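Local coordinates for uncharacterized protein (Bordetella bronchiseptica RB50, PDB 3BE3), which is of unknown function but is a small, largely beta protein of the DUF1653 family, which is grouped with SH3-like domains, at residues M5-G11 with A23-A27. Residues are numbered along the deposited sequence; the frame is centred on the assembly and turned at random.
Sequences MQDFRPG and ALGLA
L26 and F8 meet at the apolar centre of this contact, where a leucine methyl lies over an aromatic face. CD2 of L26 sits 4.0 Å from the centroid of the F8 ring in a CH-pi contact, over the face and displaced toward the rim, so that CD2 of L26 comes closest to CD2 of F8, at 3.7 Å. The two side chains run past each other in opposite directions. Because CG of F8 stands anti to the backbone N (chi1 -178°), the ring extends toward strand 20-29, and its far end, CZ, meets CB of A23 at 3.8 Å, near the ring plane. The ring thus touches two residues of one strand differently, L26 over a face and A23 at the edge. The other branch of L26 serves M5, a selenomethionine: CD1 of L26 packs 3.8 Å from CG of M5. L55 of helix 55-58 packs against M5, F8 and L26, and L48 of the second subunit adds to M5 and L26.

Farther along the chain, P10 rests on the strand backbone, its CG 3.9 Å from CA of G25 and its CB beside the carbonyl oxygen of A23. At the polar edge G11 and A23 form an antiparallel hydrogen-bonded pair: N of A23 donates to O of G11 at 2.8 Å and 161°, while the return bond from N of G11 to O of A23 is weak and bent, at 130°. A 3-10 turn and loop of the N-terminal segment thus cover part of strand 20-29 before the chain pairs with that strand as strand 11-15, entering the antiparallel sheet beside it, an arrangement consistent with the SH3-like assignment of the family.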
HETATM    1  N   MSE B   5      -6.372  -8.549 -11.887  1.00 42.39           N
HETATM    2  CA  MSE B   5      -6.945  -8.109 -10.616  1.00 43.19           C
HETATM    3  C   MSE B   5      -7.945  -9.117 -10.051  1.00 41.04           C
HETATM    4  O   MSE B   5      -7.842  -9.537  -8.892  1.00 39.70           O
HETATM    5  CB  MSE B   5      -7.657  -6.764 -10.793  1.00 48.39           C
HETATM    6  CG  MSE B   5      -6.746  -5.557 -10.836  1.00 54.83           C
HETATM    7 SE   MSE B   5      -7.746  -3.933 -11.179  1.00 66.17          SE
HETATM    8  CE  MSE B   5      -8.875  -3.920  -9.611  1.00 61.53           C
ATOM      9  N   GLN B   6      -8.910  -9.503 -10.876  1.00 38.58           N
ATOM     10  CA  GLN B   6      -9.940 -10.442 -10.462  1.00 37.00           C
ATOM     11  C   GLN B   6      -9.391 -11.771  -9.947  1.00 33.59           C
ATOM     12  O   GLN B   6     -10.006 -12.399  -9.084  1.00 33.33           O
ATOM     13  CB  GLN B   6     -10.915 -10.695 -11.618  1.00 40.00           C
ATOM     14  CG  GLN B   6     -12.123 -11.525 -11.209  1.00 44.48           C
ATOM     15  CD  GLN B   6     -13.241 -11.531 -12.241  1.00 47.35           C
ATOM     16  OE1 GLN B   6     -14.284 -12.157 -12.035  1.00 49.55           O
ATOM     17  NE2 GLN B   6     -13.033 -10.829 -13.352  1.00 48.61           N
ATOM     18  N   ASP B   7      -8.243 -12.204 -10.465  1.00 30.44           N
ATOM     19  CA  ASP B   7      -7.663 -13.471 -10.028  1.00 28.73           C
ATOM     20  C   ASP B   7      -6.700 -13.325  -8.853  1.00 24.66           C
ATOM     21  O   ASP B   7      -6.249 -14.318  -8.287  1.00 24.19           O
ATOM     22  CB  ASP B   7      -6.950 -14.170 -11.195  1.00 31.49           C
ATOM     23  CG  ASP B   7      -7.911 -14.584 -12.308  1.00 35.39           C
ATOM     24  OD1 ASP B   7      -8.980 -15.159 -11.997  1.00 37.03           O
ATOM     25  OD2 ASP B   7      -7.595 -14.341 -13.493  1.00 37.33           O
ATOM     26  N   PHE B   8      -6.382 -12.095  -8.473  1.00 21.98           N
ATOM     27  CA  PHE B   8      -5.468 -11.907  -7.351  1.00 18.33           C
ATOM     28  C   PHE B   8      -6.112 -12.337  -6.042  1.00 16.44           C
ATOM     29  O   PHE B   8      -7.274 -12.029  -5.771  1.00 15.87           O
ATOM     30  CB  PHE B   8      -5.037 -10.444  -7.206  1.00 14.55           C
ATOM     31  CG  PHE B   8      -4.047 -10.216  -6.080  1.00 12.66           C
ATOM     32  CD1 PHE B   8      -2.723 -10.620  -6.212  1.00 12.31           C
ATOM     33  CD2 PHE B   8      -4.449  -9.649  -4.871  1.00 12.43           C
ATOM     34  CE1 PHE B   8      -1.813 -10.482  -5.161  1.00 11.12           C
ATOM     35  CE2 PHE B   8      -3.544  -9.505  -3.810  1.00 12.20           C
ATOM     36  CZ  PHE B   8      -2.223  -9.923  -3.957  1.00 11.04           C
ATOM     37  N   ARG B   9      -5.350 -13.056  -5.230  1.00 15.00           N
ATOM     38  CA  ARG B   9      -5.841 -13.494  -3.933  1.00 16.42           C
ATOM     39  C   ARG B   9      -4.915 -12.974  -2.843  1.00 14.22           C
ATOM     40  O   ARG B   9      -3.751 -13.362  -2.775  1.00 13.29           O
ATOM     41  CB  ARG B   9      -5.903 -15.022  -3.852  1.00 19.03           C
ATOM     42  CG  ARG B   9      -7.054 -15.649  -4.615  1.00 25.08           C
ATOM     43  CD  ARG B   9      -7.302 -17.100  -4.191  1.00 28.13           C
ATOM     44  NE  ARG B   9      -7.675 -17.217  -2.783  1.00 31.98           N
ATOM     45  CZ  ARG B   9      -8.015 -18.361  -2.187  1.00 35.23           C
ATOM     46  NH1 ARG B   9      -8.031 -19.496  -2.872  1.00 34.58           N
ATOM     47  NH2 ARG B   9      -8.338 -18.371  -0.903  1.00 35.36           N
ATOM     48  N   PRO B  10      -5.416 -12.072  -1.982  1.00 13.72           N
ATOM     49  CA  PRO B  10      -4.550 -11.560  -0.916  1.00 12.40           C
ATOM     50  C   PRO B  10      -4.296 -12.695   0.065  1.00 11.26           C
ATOM     51  O   PRO B  10      -5.112 -13.610   0.183  1.00 11.22           O
ATOM     52  CB  PRO B  10      -5.376 -10.442  -0.287  1.00 10.51           C
ATOM     53  CG  PRO B  10      -6.259  -9.991  -1.397  1.00 13.45           C
ATOM     54  CD  PRO B  10      -6.678 -11.321  -2.032  1.00 13.81           C
ATOM     55  N   GLY B  11      -3.167 -12.632   0.756  1.00 10.65           N
ATOM     56  CA  GLY B  11      -2.822 -13.678   1.704  1.00 11.56           C
ATOM     57  C   GLY B  11      -1.320 -13.832   1.797  1.00 11.48           C
ATOM     58  O   GLY B  11      -0.578 -12.927   1.429  1.00 12.08           O
ATOM     59  N   ALA B  23       0.291 -10.325   1.739  1.00 11.84           N
ATOM     60  CA  ALA B  23      -0.310  -9.369   0.821  1.00 11.92           C
ATOM     61  C   ALA B  23      -1.661  -9.008   1.434  1.00 12.67           C
ATOM     62  O   ALA B  23      -2.511  -9.879   1.631  1.00 11.85           O
ATOM     63  CB  ALA B  23      -0.493  -9.998  -0.573  1.00 10.46           C
ATOM     64  N   LEU B  24      -1.844  -7.728   1.752  1.00 12.39           N
ATOM     65  CA  LEU B  24      -3.080  -7.243   2.364  1.00 12.35           C
ATOM     66  C   LEU B  24      -4.182  -6.969   1.347  1.00 13.01           C
ATOM     67  O   LEU B  24      -5.369  -7.001   1.676  1.00 11.87           O
ATOM     68  CB  LEU B  24      -2.800  -5.960   3.156  1.00 12.46           C
ATOM     69  CG  LEU B  24      -1.944  -6.083   4.422  1.00 14.48           C
ATOM     70  CD1 LEU B  24      -1.627  -4.690   4.946  1.00 15.22           C
ATOM     71  CD2 LEU B  24      -2.669  -6.926   5.468  1.00 13.49           C
ATOM     72  N   GLY B  25      -3.787  -6.679   0.114  1.00 12.80           N
ATOM     73  CA  GLY B  25      -4.767  -6.415  -0.926  1.00 13.83           C
ATOM     74  C   GLY B  25      -4.199  -5.572  -2.052  1.00 14.19           C
ATOM     75  O   GLY B  25      -3.004  -5.262  -2.071  1.00 15.64           O
ATOM     76  N   LEU B  26      -5.052  -5.202  -3.001  1.00 13.59           N
ATOM     77  CA  LEU B  26      -4.638  -4.381  -4.130  1.00 13.49           C
ATOM     78  C   LEU B  26      -4.895  -2.915  -3.793  1.00 13.68           C
ATOM     79  O   LEU B  26      -5.777  -2.590  -2.997  1.00 13.78           O
ATOM     80  CB  LEU B  26      -5.428  -4.749  -5.390  1.00 14.08           C
ATOM     81  CG  LEU B  26      -5.247  -6.151  -5.969  1.00 15.46           C
ATOM     82  CD1 LEU B  26      -6.174  -6.326  -7.161  1.00 15.23           C
ATOM     83  CD2 LEU B  26      -3.781  -6.345  -6.385  1.00 17.51           C
ATOM     84  N   ALA B  27      -4.115  -2.035  -4.403  1.00 12.00           N
ATOM     85  CA  ALA B  27      -4.269  -0.609  -4.186  1.00 13.99           C
ATOM     86  C   ALA B  27      -3.922   0.159  -5.453  1.00 13.24           C
ATOM     87  O   ALA B  27      -3.207  -0.333  -6.322  1.00 13.83           O
ATOM     88  CB  ALA B  27      -3.380  -0.152  -3.036  1.00 13.44           C
TER